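PDB 2I10: putative TetR transcriptional regulator from Rhodococcus sp., which probably binds DNA as a TetR-family transcriptional regulator and, in this crystal, carries p-nitrophenol in a pocket. Local coordinates for residues 36-39 with 44-47; 72-77 with 135-140; 19-24 with 60-65. One frame throughout, in Å; residues are numbered along the deposited sequence.

Interaction 1 of 3, residues 36-39 with 44-47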
loop_
_atom_site.group_PDB
_atom_site.type_symbol
_atom_site.label_atom_id
_atom_site.label_comp_id
_atom_site.label_asym_id
_atom_site.label_seq_id
_atom_site.Cartn_x
_atom_site.Cartn_y
_atom_site.Cartn_z
ATOM N N ASP B 36 6.182 29.386 4.347
ATOM C CA ASP B 36 5.773 28.128 4.998
ATOM C C ASP B 36 6.944 27.161 5.084
ATOM O O ASP B 36 7.135 26.494 6.093
ATOM C CB ASP B 36 4.661 27.433 4.192
ATOM C CG ASP B 36 3.328 28.212 4.206
ATOM O OD1 ASP B 36 3.085 29.019 5.157
ATOM O OD2 ASP B 36 2.516 27.978 3.271
ATOM N N LEU B 37 7.714 27.062 4.005
ATOM C CA LEU B 37 8.797 26.068 3.952
ATOM C C LEU B 37 9.975 26.425 4.833
ATOM O O LEU B 37 10.499 25.562 5.568
ATOM C CB LEU B 37 9.268 25.869 2.519
ATOM C CG LEU B 37 8.255 25.151 1.626
ATOM C CD1 LEU B 37 8.568 25.473 0.143
ATOM C CD2 LEU B 37 8.265 23.668 1.873
ATOM N N THR B 38 10.392 27.682 4.776
ATOM C CA THR B 38 11.461 28.179 5.662
ATOM C C THR B 38 11.082 28.041 7.109
ATOM O O THR B 38 11.919 27.615 7.912
ATOM C CB THR B 38 11.892 29.638 5.361
ATOM O OG1 THR B 38 10.738 30.495 5.383
ATOM C CG2 THR B 38 12.597 29.680 3.974
ATOM N N LYS B 39 9.848 28.390 7.465
ATOM C CA LYS B 39 9.401 28.231 8.858
ATOM C C LYS B 39 9.419 26.758 9.273
ATOM O O LYS B 39 9.901 26.418 10.341
ATOM C CB LYS B 39 8.002 28.815 9.089
ATOM C CG LYS B 39 7.290 28.277 10.354
ATOM C CD LYS B 39 6.161 29.200 10.801
ATOM C CE LYS B 39 5.450 28.658 12.048
ATOM N NZ LYS B 39 4.498 29.671 12.620
ATOM N N ASN B 44 16.749 29.783 6.648
ATOM C CA ASN B 44 16.345 30.992 5.945
ATOM C C ASN B 44 16.158 30.789 4.416
ATOM O O ASN B 44 16.510 29.731 3.868
ATOM C CB ASN B 44 17.272 32.182 6.322
ATOM C CG ASN B 44 18.724 32.022 5.828
ATOM O OD1 ASN B 44 19.027 31.200 4.973
ATOM N ND2 ASN B 44 19.618 32.861 6.353
ATOM N N PRO B 45 15.521 31.765 3.736
ATOM C CA PRO B 45 15.290 31.619 2.291
ATOM C C PRO B 45 16.551 31.368 1.431
ATOM O O PRO B 45 16.515 30.510 0.618
ATOM C CB PRO B 45 14.569 32.911 1.928
ATOM C CG PRO B 45 13.898 33.309 3.218
ATOM C CD PRO B 45 14.946 33.022 4.258
ATOM N N PRO B 46 17.656 32.124 1.608
ATOM C CA PRO B 46 18.864 31.781 0.825
ATOM C C PRO B 46 19.432 30.369 1.092
ATOM O O PRO B 46 19.849 29.698 0.154
ATOM C CB PRO B 46 19.896 32.831 1.256
ATOM C CG PRO B 46 19.303 33.622 2.268
ATOM C CD PRO B 46 17.849 33.350 2.411
ATOM N N SER B 47 19.455 29.917 2.353
ATOM C CA SER B 47 19.852 28.529 2.619
ATOM C C SER B 47 18.895 27.477 2.017
ATOM O O SER B 47 19.350 26.431 1.604
ATOM C CB SER B 47 20.052 28.250 4.107
ATOM O OG SER B 47 20.866 29.247 4.738
#
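Thr-38 and Pro-45 carry most of this small contact, one methyl group set against one proline ring. From the helix that carries it, the CB of Thr-38 points toward the 44-47 segment and sends its two branches to different tasks. The hydroxyl turns back: chi1 of 54° puts OG1 between the backbone N and the carbonyl carbon of its own residue, and there it hydrogen-bonds to the carbonyl oxygens of Ile-34 and Thr-35 in the same helix. The methyl goes across. CG2 sits over the proline ring, 3.6 Å from Pro-45 N and 3.7 Å from Pro-45 CA, with the far side of the ring, Pro-45 CG, at 3.9 Å. It also rests 3.8 Å from the carbonyl carbon of Asn-44.

Asn-44 points its side chain away from helix 34-41 and caps the N-terminus of helix 45-52 with it. Its OD1 takes the Ser-47 backbone N at 2.9 Å, close to the line of the C=O bond, and also pairs with Ser-47 OG at 2.7 Å, which stands 33° out of the carbonyl plane. The threonine methyl therefore packs where the second helix begins. This is the turn of the predicted helix-turn-helix motif: helix 34-41 leads into helix 45-52, while Leu-37, the residue before Thr-38, packs onto Lys-55 and Leu-58 of helix 55-66.

Interaction 2 of 3, residues 72-77 with 135-140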
loop_
_atom_site.group_PDB
_atom_site.type_symbol
_atom_site.label_atom_id
_atom_site.label_comp_id
_atom_site.label_asym_id
_atom_site.label_seq_id
_atom_site.Cartn_x
_atom_site.Cartn_y
_atom_site.Cartn_z
ATOM N N LEU B 72 9.640 9.649 -15.014
ATOM C CA LEU B 72 10.971 9.412 -15.587
ATOM C C LEU B 72 11.446 7.987 -15.302
ATOM O O LEU B 72 11.982 7.320 -16.184
ATOM C CB LEU B 72 11.988 10.465 -15.087
ATOM C CG LEU B 72 13.510 10.175 -15.216
ATOM C CD1 LEU B 72 13.968 10.013 -16.659
ATOM C CD2 LEU B 72 14.399 11.201 -14.511
ATOM N N GLN B 73 11.207 7.501 -14.084
ATOM C CA GLN B 73 11.642 6.166 -13.735
ATOM C C GLN B 73 10.782 5.114 -14.411
ATOM O O GLN B 73 11.298 4.110 -14.829
ATOM C CB GLN B 73 11.673 5.975 -12.227
ATOM C CG GLN B 73 12.885 6.629 -11.566
ATOM C CD GLN B 73 12.858 8.160 -11.675
ATOM O OE1 GLN B 73 11.805 8.813 -11.502
ATOM N NE2 GLN B 73 14.031 8.743 -11.994
ATOM N N LEU B 74 9.486 5.363 -14.557
ATOM C CA LEU B 74 8.628 4.408 -15.260
ATOM C C LEU B 74 9.039 4.282 -16.744
ATOM O O LEU B 74 9.256 3.183 -17.264
ATOM C CB LEU B 74 7.169 4.828 -15.122
ATOM C CG LEU B 74 6.126 3.853 -15.660
ATOM C CD1 LEU B 74 6.157 2.512 -14.931
ATOM C CD2 LEU B 74 4.769 4.547 -15.491
ATOM N N GLU B 75 9.181 5.429 -17.397
ATOM C CA GLU B 75 9.645 5.512 -18.777
ATOM C C GLU B 75 11.008 4.875 -18.997
ATOM O O GLU B 75 11.182 4.118 -19.949
ATOM C CB GLU B 75 9.583 6.963 -19.265
ATOM C CG GLU B 75 8.109 7.349 -19.499
ATOM C CD GLU B 75 7.886 8.792 -19.871
ATOM O OE1 GLU B 75 8.802 9.610 -19.604
ATOM O OE2 GLU B 75 6.782 9.101 -20.423
ATOM N N GLU B 76 11.944 5.124 -18.086
ATOM C CA GLU B 76 13.248 4.492 -18.184
ATOM C C GLU B 76 13.150 2.982 -18.084
ATOM O O GLU B 76 13.860 2.262 -18.783
ATOM C CB GLU B 76 14.292 5.117 -17.218
ATOM C CG GLU B 76 14.365 4.563 -15.786
ATOM C CD GLU B 76 15.214 5.456 -14.828
ATOM O OE1 GLU B 76 15.495 6.646 -15.168
ATOM O OE2 GLU B 76 15.601 4.957 -13.736
ATOM N N ALA B 77 12.254 2.488 -17.229
ATOM C CA ALA B 77 12.048 1.047 -17.127
ATOM C C ALA B 77 11.384 0.477 -18.410
ATOM O O ALA B 77 11.722 -0.606 -18.841
ATOM C CB ALA B 77 11.218 0.727 -15.895
ATOM N N ARG B 135 -0.862 3.390 -15.483
ATOM C CA ARG B 135 -1.631 2.286 -16.006
ATOM C C ARG B 135 -1.527 2.259 -17.542
ATOM O O ARG B 135 -1.230 1.228 -18.113
ATOM C CB ARG B 135 -3.112 2.365 -15.575
ATOM C CG ARG B 135 -3.894 1.069 -15.852
ATOM C CD ARG B 135 -5.382 1.150 -15.434
ATOM N NE ARG B 135 -6.051 1.976 -16.408
ATOM C CZ ARG B 135 -6.719 1.517 -17.465
ATOM N NH1 ARG B 135 -7.230 2.399 -18.326
ATOM N NH2 ARG B 135 -6.936 0.206 -17.628
ATOM N N GLN B 136 -1.768 3.404 -18.184
ATOM C CA GLN B 136 -1.685 3.487 -19.639
ATOM C C GLN B 136 -0.287 3.209 -20.222
ATOM O O GLN B 136 -0.185 2.603 -21.273
ATOM C CB GLN B 136 -2.246 4.830 -20.159
ATOM C CG GLN B 136 -2.436 4.823 -21.703
ATOM C CD GLN B 136 -3.352 3.703 -22.190
ATOM O OE1 GLN B 136 -4.465 3.537 -21.658
ATOM N NE2 GLN B 136 -2.883 2.903 -23.176
ATOM N N THR B 137 0.765 3.691 -19.551
ATOM C CA THR B 137 2.158 3.447 -19.949
ATOM C C THR B 137 2.512 1.952 -19.914
ATOM O O THR B 137 3.220 1.408 -20.780
ATOM C CB THR B 137 3.131 4.221 -18.997
ATOM O OG1 THR B 137 2.878 5.640 -19.093
ATOM C CG2 THR B 137 4.565 3.968 -19.376
ATOM N N VAL B 138 2.030 1.285 -18.875
ATOM C CA VAL B 138 2.200 -0.156 -18.738
ATOM C C VAL B 138 1.389 -0.847 -19.825
ATOM O O VAL B 138 1.901 -1.703 -20.494
ATOM C CB VAL B 138 1.823 -0.617 -17.261
ATOM C CG1 VAL B 138 1.760 -2.113 -17.155
ATOM C CG2 VAL B 138 2.859 -0.093 -16.299
ATOM N N LEU B 139 0.148 -0.437 -20.045
ATOM C CA LEU B 139 -0.660 -1.014 -21.133
ATOM C C LEU B 139 -0.021 -0.801 -22.521
ATOM O O LEU B 139 -0.101 -1.693 -23.387
ATOM C CB LEU B 139 -2.101 -0.408 -21.163
ATOM C CG LEU B 139 -3.137 -0.875 -20.128
ATOM C CD1 LEU B 139 -4.377 0.039 -20.073
ATOM C CD2 LEU B 139 -3.505 -2.368 -20.364
ATOM N N ASP B 140 0.555 0.380 -22.748
ATOM C CA ASP B 140 1.228 0.664 -24.040
ATOM C C ASP B 140 2.368 -0.309 -24.146
ATOM O O ASP B 140 2.604 -0.869 -25.217
ATOM C CB ASP B 140 1.803 2.094 -24.081
ATOM C CG ASP B 140 0.744 3.149 -24.273
ATOM O OD1 ASP B 140 -0.376 2.781 -24.710
ATOM O OD2 ASP B 140 1.019 4.367 -24.010
#
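Leu-74 and Thr-137 meet tip to tip where helix 71-78 packs on the long helix 121-148, within the all-helical body that in TetR-family proteins carries the regulatory ligand pocket. The tight part is narrow. Leu-74 has CG anti to the backbone N (chi1 -173°), which carries its fork straight out to the other helix; there CD2 lies 3.9 Å from Thr-137 CB, and the leucine CG is 4.0 Å from Thr-137 CG2. Thr-137 keeps its hydroxyl for the backbone of its own helix, where OG1 hydrogen-bonds to Gln-133 O, and this leaves the methyl to face the leucine. The second branch of the leucine is held more loosely, with CD1 4.4 Å from Val-138 CG2. Both of these apolar residues are buried: Leu-74 also packs on Phe-90 of helix 83-98, and Val-138 on Ala-161 of helix 157-177.

Toward solvent the contact thins out. Glu-75, exposed, leaves 4.9 Å between its side chain and the 135-140 segment. The pocket is a separate matter: the CB of Arg-135 points away from helix 71-78, and its side chain forms a salt bridge through NE with Glu-132, packs on Arg-162 and touches the bound p-nitrophenol. Away from the contact, on the same helix, Gln-136 and Asp-140 join one turn apart: NE2 of Gln-136 donates in its amide plane to OD1 of Asp-140 at 2.9 Å, meeting that oxygen from above the carboxylate, 49° out of its plane.

Interaction 3 of 3, residues 19-24 with 60-65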
loop_
_atom_site.group_PDB
_atom_site.type_symbol
_atom_site.label_atom_id
_atom_site.label_comp_id
_atom_site.label_asym_id
_atom_site.label_seq_id
_atom_site.Cartn_x
_atom_site.Cartn_y
_atom_site.Cartn_z
ATOM N N THR B 19 9.330 16.913 5.811
ATOM C CA THR B 19 8.682 18.140 6.240
ATOM C C THR B 19 7.973 18.857 5.091
ATOM O O THR B 19 6.820 19.290 5.222
ATOM C CB THR B 19 9.708 19.080 6.936
ATOM O OG1 THR B 19 10.312 18.332 7.976
ATOM C CG2 THR B 19 9.013 20.254 7.542
ATOM N N ALA B 20 8.684 18.976 3.970
ATOM C CA ALA B 20 8.117 19.512 2.721
ATOM C C ALA B 20 6.914 18.711 2.223
ATOM O O ALA B 20 5.876 19.301 1.929
ATOM C CB ALA B 20 9.187 19.596 1.694
HETATM N N MSE B 21 7.020 17.377 2.176
HETATM C CA MSE B 21 5.861 16.511 1.900
HETATM C C MSE B 21 4.612 16.807 2.735
HETATM O O MSE B 21 3.523 16.934 2.173
HETATM C CB MSE B 21 6.217 15.019 2.042
HETATM C CG MSE B 21 5.046 14.022 1.820
HETATM SE SE MSE B 21 4.762 13.828 -0.091
HETATM C CE MSE B 21 3.623 15.387 -0.624
ATOM N N GLU B 22 4.737 16.912 4.057
ATOM C CA GLU B 22 3.560 17.165 4.921
ATOM C C GLU B 22 2.882 18.452 4.566
ATOM O O GLU B 22 1.661 18.525 4.585
ATOM C CB GLU B 22 3.913 17.213 6.433
ATOM C CG GLU B 22 4.945 16.191 6.836
ATOM C CD GLU B 22 5.252 16.160 8.339
ATOM O OE1 GLU B 22 5.570 17.215 8.963
ATOM O OE2 GLU B 22 5.198 15.033 8.874
ATOM N N LEU B 23 3.678 19.487 4.304
ATOM C CA LEU B 23 3.149 20.764 3.895
ATOM C C LEU B 23 2.424 20.665 2.595
ATOM O O LEU B 23 1.313 21.153 2.470
ATOM C CB LEU B 23 4.270 21.801 3.722
ATOM C CG LEU B 23 4.674 22.632 4.914
ATOM C CD1 LEU B 23 5.932 23.418 4.570
ATOM C CD2 LEU B 23 3.522 23.560 5.340
ATOM N N PHE B 24 3.086 20.113 1.586
ATOM C CA PHE B 24 2.478 20.051 0.259
ATOM C C PHE B 24 1.269 19.116 0.339
ATOM O O PHE B 24 0.266 19.298 -0.365
ATOM C CB PHE B 24 3.457 19.535 -0.821
ATOM C CG PHE B 24 4.630 20.464 -1.146
ATOM C CD1 PHE B 24 4.437 21.775 -1.557
ATOM C CD2 PHE B 24 5.931 19.979 -1.128
ATOM C CE1 PHE B 24 5.518 22.600 -1.896
ATOM C CE2 PHE B 24 7.020 20.800 -1.458
ATOM C CZ PHE B 24 6.805 22.103 -1.837
ATOM N N GLU B 60 9.506 18.947 -6.835
ATOM C CA GLU B 60 9.844 17.820 -7.714
ATOM C C GLU B 60 10.729 16.806 -6.989
ATOM O O GLU B 60 10.595 15.617 -7.215
ATOM C CB GLU B 60 10.541 18.300 -9.015
ATOM C CG GLU B 60 9.738 19.363 -9.860
ATOM C CD GLU B 60 8.443 18.835 -10.489
ATOM O OE1 GLU B 60 8.293 17.611 -10.580
ATOM O OE2 GLU B 60 7.586 19.647 -10.933
ATOM N N LYS B 61 11.620 17.269 -6.107
ATOM C CA LYS B 61 12.476 16.347 -5.310
ATOM C C LYS B 61 11.624 15.534 -4.308
ATOM O O LYS B 61 11.903 14.364 -4.028
ATOM C CB LYS B 61 13.573 17.114 -4.517
ATOM C CG LYS B 61 14.637 17.856 -5.343
ATOM C CD LYS B 61 15.455 18.918 -4.450
ATOM C CE LYS B 61 16.135 20.039 -5.245
ATOM N NZ LYS B 61 17.032 19.541 -6.372
ATOM N N THR B 62 10.613 16.188 -3.752
ATOM C CA THR B 62 9.705 15.552 -2.798
ATOM C C THR B 62 8.924 14.427 -3.546
ATOM O O THR B 62 8.812 13.323 -3.035
ATOM C CB THR B 62 8.761 16.588 -2.134
ATOM O OG1 THR B 62 9.540 17.504 -1.354
ATOM C CG2 THR B 62 7.811 15.921 -1.159
ATOM N N LEU B 63 8.458 14.698 -4.763
ATOM C CA LEU B 63 7.760 13.698 -5.565
ATOM C C LEU B 63 8.664 12.563 -5.961
ATOM O O LEU B 63 8.188 11.423 -6.043
ATOM C CB LEU B 63 7.093 14.314 -6.794
ATOM C CG LEU B 63 6.016 15.397 -6.643
ATOM C CD1 LEU B 63 5.504 15.827 -8.047
ATOM C CD2 LEU B 63 4.824 14.922 -5.764
ATOM N N ASP B 64 9.934 12.831 -6.261
ATOM C CA ASP B 64 10.897 11.752 -6.495
ATOM C C ASP B 64 10.953 10.803 -5.300
ATOM O O ASP B 64 11.039 9.599 -5.478
ATOM C CB ASP B 64 12.321 12.289 -6.730
ATOM C CG ASP B 64 12.468 13.056 -8.032
ATOM O OD1 ASP B 64 11.567 12.954 -8.900
ATOM O OD2 ASP B 64 13.505 13.766 -8.190
ATOM N N ARG B 65 10.943 11.359 -4.084
ATOM C CA ARG B 65 11.059 10.554 -2.869
ATOM C C ARG B 65 9.757 9.765 -2.568
ATOM O O ARG B 65 9.825 8.627 -2.143
ATOM C CB ARG B 65 11.467 11.451 -1.690
ATOM C CG ARG B 65 11.703 10.747 -0.342
ATOM C CD ARG B 65 12.885 9.782 -0.364
ATOM N NE ARG B 65 14.168 10.373 -0.778
ATOM C CZ ARG B 65 15.124 10.773 0.062
ATOM N NH1 ARG B 65 14.937 10.684 1.372
ATOM N NH2 ARG B 65 16.263 11.288 -0.401
#
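OG1 of Thr-62 is held by one hydrogen bond, to the carbonyl oxygen of Leu-58 one turn earlier in its own helix, and lies against Ala-20 and Phe-24 of helix 15-27. Ala-20 CB touches it at 3.7 Å. Phe-24 comes in with its ring edge, CE2 being 4.2 Å from OG1 and the oxygen lying near the ring plane. This is contact and not a bond, since no hydrogen bond crosses between 19-24 and 60-65.

The other branch of Thr-62 does the close packing. A chi1 of -64° sets OG1 beside the backbone N and leaves CG2 anti to it, where the methyl reaches the backbone of helix 15-27 itself, 3.7 Å from Met-21 CA and equally far from Met-21 CB. Met-21, a selenomethionine in this crystal, starts out extended and then bends at chi2 (79°), which folds its selenium back over the threonine methyl, with SE 3.8 Å from Thr-62 CG2. The rest of that side chain continues the apolar layer, packing on Tyr-66 and Met-108 and on Leu-114 of the second subunit.

The 19-24 and 60-65 segments cross at 101°, their axes 9.7 Å apart at closest approach, and Thr-62 alone provides 85 of the 162 Å² buried between them. Helix 55-66 is joined to the first helix of the probable DNA-binding domain by apolar contact. A glycine in place of Thr-62 would probably open a gap beside Met-21 and Ala-20, and leave the selenium without its methyl neighbour and Leu-58 O without the hydroxyl. With that hydroxyl satisfied inside its own helix, the threonine can be buried here without asking for a polar partner from the other.

Overall arrangement
Interactions 1 and 3 belong together. Their centres lie 15 Å apart, and they touch through Leu-37, whose CD2 is 3.6 Å from Leu-23 CD1 and also near Ala-20 and Phe-24; the turn of interaction 1 thus rides on the helices that interaction 3 ties together. Interaction 2 lies in the body of the chain, its centre 35 Å from that of interaction 1 and 22 Å from that of interaction 3, whose nearest atoms come within about 5 Å without touching. Helix 55-66 of interaction 3 is followed directly by helix 71-78 of interaction 2. The p-nitrophenol belongs to that end: it touches Arg-135 and lies about 12 Å from the Val-138 side chain.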